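PDB 6MX6: Pre-mRNA-processing-splicing factor 8 from Cryptococcus neoformans var. grubii serotype A, which carries an intein, the Hint-family segment crystallised here, which probably cuts itself out of the splicing-factor precursor and joins the flanking exteins. Local coordinates for residues Thr40-Val45 / Gly156-Lys161; Arg50-Lys55 / Thr102-Val107. One frame throughout, in Å; residues are numbered along the deposited sequence.

Contact 1: residues Thr40-Val45 / Gly156-Lys161; sequences TASKIV and GFVVDK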
loop_
_atom_site.group_PDB
_atom_site.type_symbol
_atom_site.label_atom_id
_atom_site.label_comp_id
_atom_site.label_asym_id
_atom_site.label_seq_id
_atom_site.Cartn_x
_atom_site.Cartn_y
_atom_site.Cartn_z
ATOM N N THR A 40 5.667 -12.966 6.888
ATOM C CA THR A 40 5.755 -12.754 8.325
ATOM C C THR A 40 5.950 -11.269 8.600
ATOM O O THR A 40 6.794 -10.624 7.971
ATOM C CB THR A 40 6.902 -13.564 8.936
ATOM O OG1 THR A 40 6.630 -14.960 8.780
ATOM C CG2 THR A 40 7.030 -13.257 10.417
ATOM N N ALA A 41 5.161 -10.734 9.523
ATOM C CA ALA A 41 5.267 -9.343 9.937
ATOM C C ALA A 41 6.105 -9.234 11.203
ATOM O O ALA A 41 6.050 -10.096 12.085
ATOM C CB ALA A 41 3.882 -8.738 10.174
ATOM N N SER A 42 6.884 -8.158 11.290
ATOM C CA SER A 42 7.672 -7.896 12.485
ATOM C C SER A 42 7.859 -6.395 12.646
ATOM O O SER A 42 7.498 -5.604 11.772
ATOM C CB SER A 42 9.032 -8.606 12.436
ATOM O OG SER A 42 9.786 -8.218 11.305
ATOM N N LYS A 43 8.424 -6.012 13.791
ATOM C CA LYS A 43 8.803 -4.623 14.053
ATOM C C LYS A 43 7.583 -3.699 14.003
ATOM O O LYS A 43 7.572 -2.681 13.314
ATOM C CB LYS A 43 9.872 -4.151 13.064
ATOM C CG LYS A 43 11.209 -4.877 13.127
ATOM C CD LYS A 43 12.239 -4.160 12.249
ATOM C CE LYS A 43 13.581 -4.886 12.224
ATOM N NZ LYS A 43 13.908 -5.453 10.876
ATOM N N ILE A 44 6.565 -4.060 14.783
ATOM C CA ILE A 44 5.331 -3.281 14.867
ATOM C C ILE A 44 5.640 -1.906 15.448
ATOM O O ILE A 44 6.168 -1.789 16.557
ATOM C CB ILE A 44 4.286 -4.008 15.723
ATOM C CG1 ILE A 44 4.247 -5.497 15.387
ATOM C CG2 ILE A 44 2.922 -3.344 15.589
ATOM C CD1 ILE A 44 3.916 -5.798 13.963
ATOM N N VAL A 45 5.274 -0.853 14.717
ATOM C CA VAL A 45 5.479 0.511 15.183
ATOM C C VAL A 45 4.193 1.301 14.974
ATOM O O VAL A 45 3.342 0.938 14.160
ATOM C CB VAL A 45 6.657 1.193 14.463
ATOM C CG1 VAL A 45 7.973 0.568 14.905
ATOM C CG2 VAL A 45 6.485 1.065 12.959
ATOM N N GLY A 156 2.709 0.575 11.362
ATOM C CA GLY A 156 3.619 0.045 10.371
ATOM C C GLY A 156 4.297 -1.210 10.891
ATOM O O GLY A 156 4.256 -1.517 12.081
ATOM N N PHE A 157 4.906 -1.939 9.965
ATOM C CA PHE A 157 5.673 -3.136 10.281
ATOM C C PHE A 157 6.492 -3.485 9.051
ATOM O O PHE A 157 6.276 -2.945 7.964
ATOM C CB PHE A 157 4.781 -4.311 10.716
ATOM C CG PHE A 157 3.577 -4.536 9.834
ATOM C CD1 PHE A 157 3.724 -5.012 8.542
ATOM C CD2 PHE A 157 2.298 -4.298 10.312
ATOM C CE1 PHE A 157 2.615 -5.233 7.735
ATOM C CE2 PHE A 157 1.184 -4.508 9.508
ATOM C CZ PHE A 157 1.347 -4.977 8.221
ATOM N N VAL A 158 7.447 -4.378 9.233
ATOM C CA VAL A 158 8.185 -4.921 8.104
ATOM C C VAL A 158 7.616 -6.294 7.797
ATOM O O VAL A 158 7.027 -6.964 8.653
ATOM C CB VAL A 158 9.708 -4.996 8.348
ATOM C CG1 VAL A 158 10.350 -3.637 8.106
ATOM C CG2 VAL A 158 9.997 -5.488 9.734
ATOM N N VAL A 159 7.778 -6.698 6.548
ATOM C CA VAL A 159 7.313 -7.979 6.051
ATOM C C VAL A 159 8.494 -8.644 5.358
ATOM O O VAL A 159 9.271 -7.976 4.673
ATOM C CB VAL A 159 6.114 -7.791 5.091
ATOM C CG1 VAL A 159 5.982 -8.953 4.134
ATOM C CG2 VAL A 159 4.831 -7.597 5.881
ATOM N N ASP A 160 8.642 -9.952 5.555
ATOM C CA ASP A 160 9.774 -10.683 4.999
ATOM C C ASP A 160 9.554 -10.936 3.507
ATOM O O ASP A 160 8.623 -10.408 2.890
ATOM C CB ASP A 160 9.995 -11.983 5.772
ATOM C CG ASP A 160 8.879 -12.995 5.557
ATOM O OD1 ASP A 160 7.712 -12.583 5.375
ATOM O OD2 ASP A 160 9.169 -14.210 5.581
ATOM N N LYS A 161 10.428 -11.752 2.917
ATOM C CA LYS A 161 10.363 -12.168 1.505
ATOM C C LYS A 161 10.427 -10.907 0.645
ATOM O O LYS A 161 11.322 -10.076 0.865
ATOM C CB LYS A 161 9.144 -13.059 1.284
ATOM C CG LYS A 161 9.198 -14.397 2.017
ATOM C CD LYS A 161 8.014 -15.279 1.644
ATOM C CE LYS A 161 8.108 -16.649 2.299
ATOM N NZ LYS A 161 6.886 -17.466 2.053
#

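Contact 2: residues Arg50-Lys55 / Thr102-Val107; sequences RLYRIK and TVDDFV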
loop_
_atom_site.group_PDB
_atom_site.type_symbol
_atom_site.label_atom_id
_atom_site.label_comp_id
_atom_site.label_asym_id
_atom_site.label_seq_id
_atom_site.Cartn_x
_atom_site.Cartn_y
_atom_site.Cartn_z
ATOM N N ARG A 50 0.039 13.809 9.984
ATOM C CA ARG A 50 -0.735 14.101 8.783
ATOM C C ARG A 50 -0.334 13.142 7.673
ATOM O O ARG A 50 0.823 13.126 7.247
ATOM C CB ARG A 50 -0.517 15.550 8.351
ATOM C CG ARG A 50 -1.165 16.531 9.304
ATOM C CD ARG A 50 -0.701 17.946 9.043
ATOM N NE ARG A 50 -1.325 18.496 7.839
ATOM C CZ ARG A 50 -1.184 19.754 7.436
ATOM N NH1 ARG A 50 -0.458 20.604 8.146
ATOM N NH2 ARG A 50 -1.792 20.166 6.331
ATOM N N LEU A 51 -1.293 12.357 7.191
ATOM C CA LEU A 51 -1.029 11.332 6.193
ATOM C C LEU A 51 -1.398 11.838 4.802
ATOM O O LEU A 51 -2.020 12.887 4.634
ATOM C CB LEU A 51 -1.813 10.060 6.525
ATOM C CG LEU A 51 -1.569 9.515 7.934
ATOM C CD1 LEU A 51 -2.422 8.263 8.181
ATOM C CD2 LEU A 51 -0.095 9.202 8.094
ATOM N N TYR A 52 -1.017 11.061 3.798
ATOM C CA TYR A 52 -1.408 11.319 2.422
ATOM C C TYR A 52 -2.555 10.395 2.058
ATOM O O TYR A 52 -2.497 9.197 2.347
ATOM C CB TYR A 52 -0.242 11.089 1.464
ATOM C CG TYR A 52 0.703 12.251 1.473
ATOM C CD1 TYR A 52 1.697 12.354 2.436
ATOM C CD2 TYR A 52 0.571 13.266 0.552
ATOM C CE1 TYR A 52 2.555 13.439 2.457
ATOM C CE2 TYR A 52 1.418 14.353 0.560
ATOM C CZ TYR A 52 2.408 14.433 1.509
ATOM O OH TYR A 52 3.238 15.523 1.499
ATOM N N ARG A 53 -3.583 10.959 1.426
ATOM C CA ARG A 53 -4.720 10.200 0.918
ATOM C C ARG A 53 -4.563 10.032 -0.588
ATOM O O ARG A 53 -4.441 11.023 -1.320
ATOM C CB ARG A 53 -6.039 10.907 1.246
ATOM C CG ARG A 53 -7.277 10.178 0.698
ATOM C CD ARG A 53 -8.576 10.840 1.132
ATOM N NE ARG A 53 -8.669 10.843 2.587
ATOM C CZ ARG A 53 -9.200 9.859 3.303
ATOM N NH1 ARG A 53 -9.734 8.803 2.697
ATOM N NH2 ARG A 53 -9.209 9.937 4.633
ATOM N N ILE A 54 -4.572 8.781 -1.043
ATOM C CA ILE A 54 -4.490 8.429 -2.454
ATOM C C ILE A 54 -5.854 7.918 -2.882
ATOM O O ILE A 54 -6.377 6.952 -2.301
ATOM C CB ILE A 54 -3.404 7.374 -2.714
ATOM C CG1 ILE A 54 -2.055 7.895 -2.232
ATOM C CG2 ILE A 54 -3.350 7.030 -4.209
ATOM C CD1 ILE A 54 -0.968 6.828 -2.148
ATOM N N LYS A 55 -6.433 8.574 -3.891
ATOM C CA LYS A 55 -7.705 8.178 -4.484
ATOM C C LYS A 55 -7.486 7.736 -5.922
ATOM O O LYS A 55 -6.767 8.400 -6.683
ATOM C CB LYS A 55 -8.714 9.333 -4.485
ATOM C CG LYS A 55 -9.135 9.849 -3.115
ATOM C CD LYS A 55 -10.138 10.981 -3.284
ATOM C CE LYS A 55 -11.149 11.024 -2.151
ATOM N NZ LYS A 55 -11.941 9.776 -2.064
ATOM N N THR A 102 8.656 6.021 -2.977
ATOM C CA THR A 102 8.053 6.555 -1.767
ATOM C C THR A 102 6.973 7.566 -2.129
ATOM O O THR A 102 6.994 8.178 -3.202
ATOM C CB THR A 102 9.099 7.216 -0.866
ATOM O OG1 THR A 102 9.591 8.412 -1.488
ATOM C CG2 THR A 102 10.252 6.252 -0.571
ATOM N N VAL A 103 6.014 7.728 -1.214
ATOM C CA VAL A 103 4.964 8.724 -1.399
ATOM C C VAL A 103 5.569 10.114 -1.582
ATOM O O VAL A 103 5.106 10.892 -2.418
ATOM C CB VAL A 103 3.963 8.673 -0.225
ATOM C CG1 VAL A 103 3.122 9.928 -0.179
ATOM C CG2 VAL A 103 3.067 7.425 -0.317
ATOM N N ASP A 104 6.627 10.443 -0.831
ATOM C CA ASP A 104 7.240 11.771 -0.962
ATOM C C ASP A 104 7.726 12.023 -2.390
ATOM O O ASP A 104 7.431 13.069 -3.002
ATOM C CB ASP A 104 8.411 11.904 0.014
ATOM C CG ASP A 104 8.011 12.511 1.341
ATOM O OD1 ASP A 104 6.961 13.197 1.406
ATOM O OD2 ASP A 104 8.756 12.299 2.325
ATOM N N ASP A 105 8.462 11.052 -2.938
ATOM C CA ASP A 105 9.037 11.199 -4.268
ATOM C C ASP A 105 7.956 11.213 -5.334
ATOM O O ASP A 105 8.051 11.965 -6.311
ATOM C CB ASP A 105 10.036 10.074 -4.536
ATOM C CG ASP A 105 11.332 10.234 -3.745
ATOM O OD1 ASP A 105 11.690 11.379 -3.397
ATOM O OD2 ASP A 105 12.004 9.211 -3.491
ATOM N N PHE A 106 6.920 10.387 -5.164
ATOM C CA PHE A 106 5.830 10.354 -6.131
ATOM C C PHE A 106 5.056 11.664 -6.128
ATOM O O PHE A 106 4.742 12.216 -7.187
ATOM C CB PHE A 106 4.901 9.183 -5.822
ATOM C CG PHE A 106 3.789 9.029 -6.811
ATOM C CD1 PHE A 106 4.004 8.373 -8.012
ATOM C CD2 PHE A 106 2.532 9.544 -6.542
ATOM C CE1 PHE A 106 2.980 8.220 -8.923
ATOM C CE2 PHE A 106 1.508 9.402 -7.457
ATOM C CZ PHE A 106 1.736 8.740 -8.648
ATOM N N VAL A 107 4.749 12.174 -4.933
ATOM C CA VAL A 107 4.037 13.440 -4.789
ATOM C C VAL A 107 4.782 14.553 -5.511
ATOM O O VAL A 107 4.169 15.430 -6.140
ATOM C CB VAL A 107 3.853 13.762 -3.292
ATOM C CG1 VAL A 107 3.722 15.262 -3.062
ATOM C CG2 VAL A 107 2.657 13.028 -2.734
#

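Contact 1: residues Thr40-Val45 / Gly156-Lys161
G156 and V45 form an antiparallel hydrogen-bonded pair. G156 N gives a bond to V45 O, and V45 N returns one to G156 O at 2.9 Å. G156 has no side chain, and V45 CG2 packs over its backbone, 3.5 Å from G156 O. Opposite F157 the other strand has two residues, K43 and I44: a beta bulge. F157 CB touches I44 CD1 at 3.7 Å. The methyl of A41 lies over one face of the F157 ring, offset toward the rim. V158 pairs with S42 through two backbone bonds. V158 CG2, lodged between its own backbone N and carbonyl carbon, meets S42 OG at 3.2 Å. V158 CG2 also touches K43 CB at 3.6 Å. V159 faces A41 in a non-hydrogen-bonded pair, with its CA 3.3 Å from T40 O. D160 ends the ladder. Its N donates to T40 O, while its OD1 accepts from T40 N at 2.6 Å, met from above the carboxylate plane. T40 OG1 turns instead to Q30. The chemistry is that of a bulged two-stranded ladder in the Hint fold: backbone bonds set the register, and a carboxylate takes over as acceptor where strand 152-159 ends.

Contact 2: residues Arg50-Lys55 / Thr102-Val107
Y52 lays its ring against V103 and V107, one turn apart on the short helix 103-108. V103 CG1 stands over one face of the ring, 4.1 Å from its centroid and 27° off the normal. This is a CH-pi contact. The methyl lies toward the CB end of the ring, with V103 CG1 3.7 Å from Y52 CG. V103 CG1 also reaches Y52 CB at 3.9 Å. V103 CG1 is anti to its own backbone N (chi1 163°), and this branch makes the contact with the tyrosine. The other branch, CG2, comes within 4.5 Å of I54 CD1, a looser touch. V107 meets the ring farther out. Its CG2 lies 3.8 Å from Y52 CE2, and the two side chains cross at about a right angle. The helix directly follows strand 96-102 and packs this side against strand 52-56 in the six-stranded antiparallel sheet of this Hint-family chain. Beyond the two segments, V103 also packs on C65 and L71, V107 on I145 and Y52 on L147. The polar groups nearby do not join the helix to the strand by hydrogen bonds. D104 OD2 is hydrogen-bonded to H67 ND1. T102 is the N-cap, its OG1 accepting from D105 N at 3.2 Å. The contact therefore rests on methyl groups against an aromatic ring. Dispersion and CH-pi attraction hold the helix here, while the capping bond secures its first turn.

In the fold
Contacts 1 and 2 do not touch; their centres are about 20 Å apart, their nearest atoms about 10 Å. Each sits on a different sheet: contact 1 joins two strands of the four-stranded sheet, while contact 2 sets a helix against strand 52-56 of the six-stranded one. Strand 38-49 runs on in the chain to strand 52-56, so the first segments are close in sequence. Both contacts are partly buried, but K43 and V45 are exposed in contact 1 and no touching residue is in contact 2. Contact 1 is mainly backbone hydrogen bonding. Contact 2 buries less area, has no hydrogen bond between its segments and rests on methyl-to-ring and methyl-to-methyl contacts.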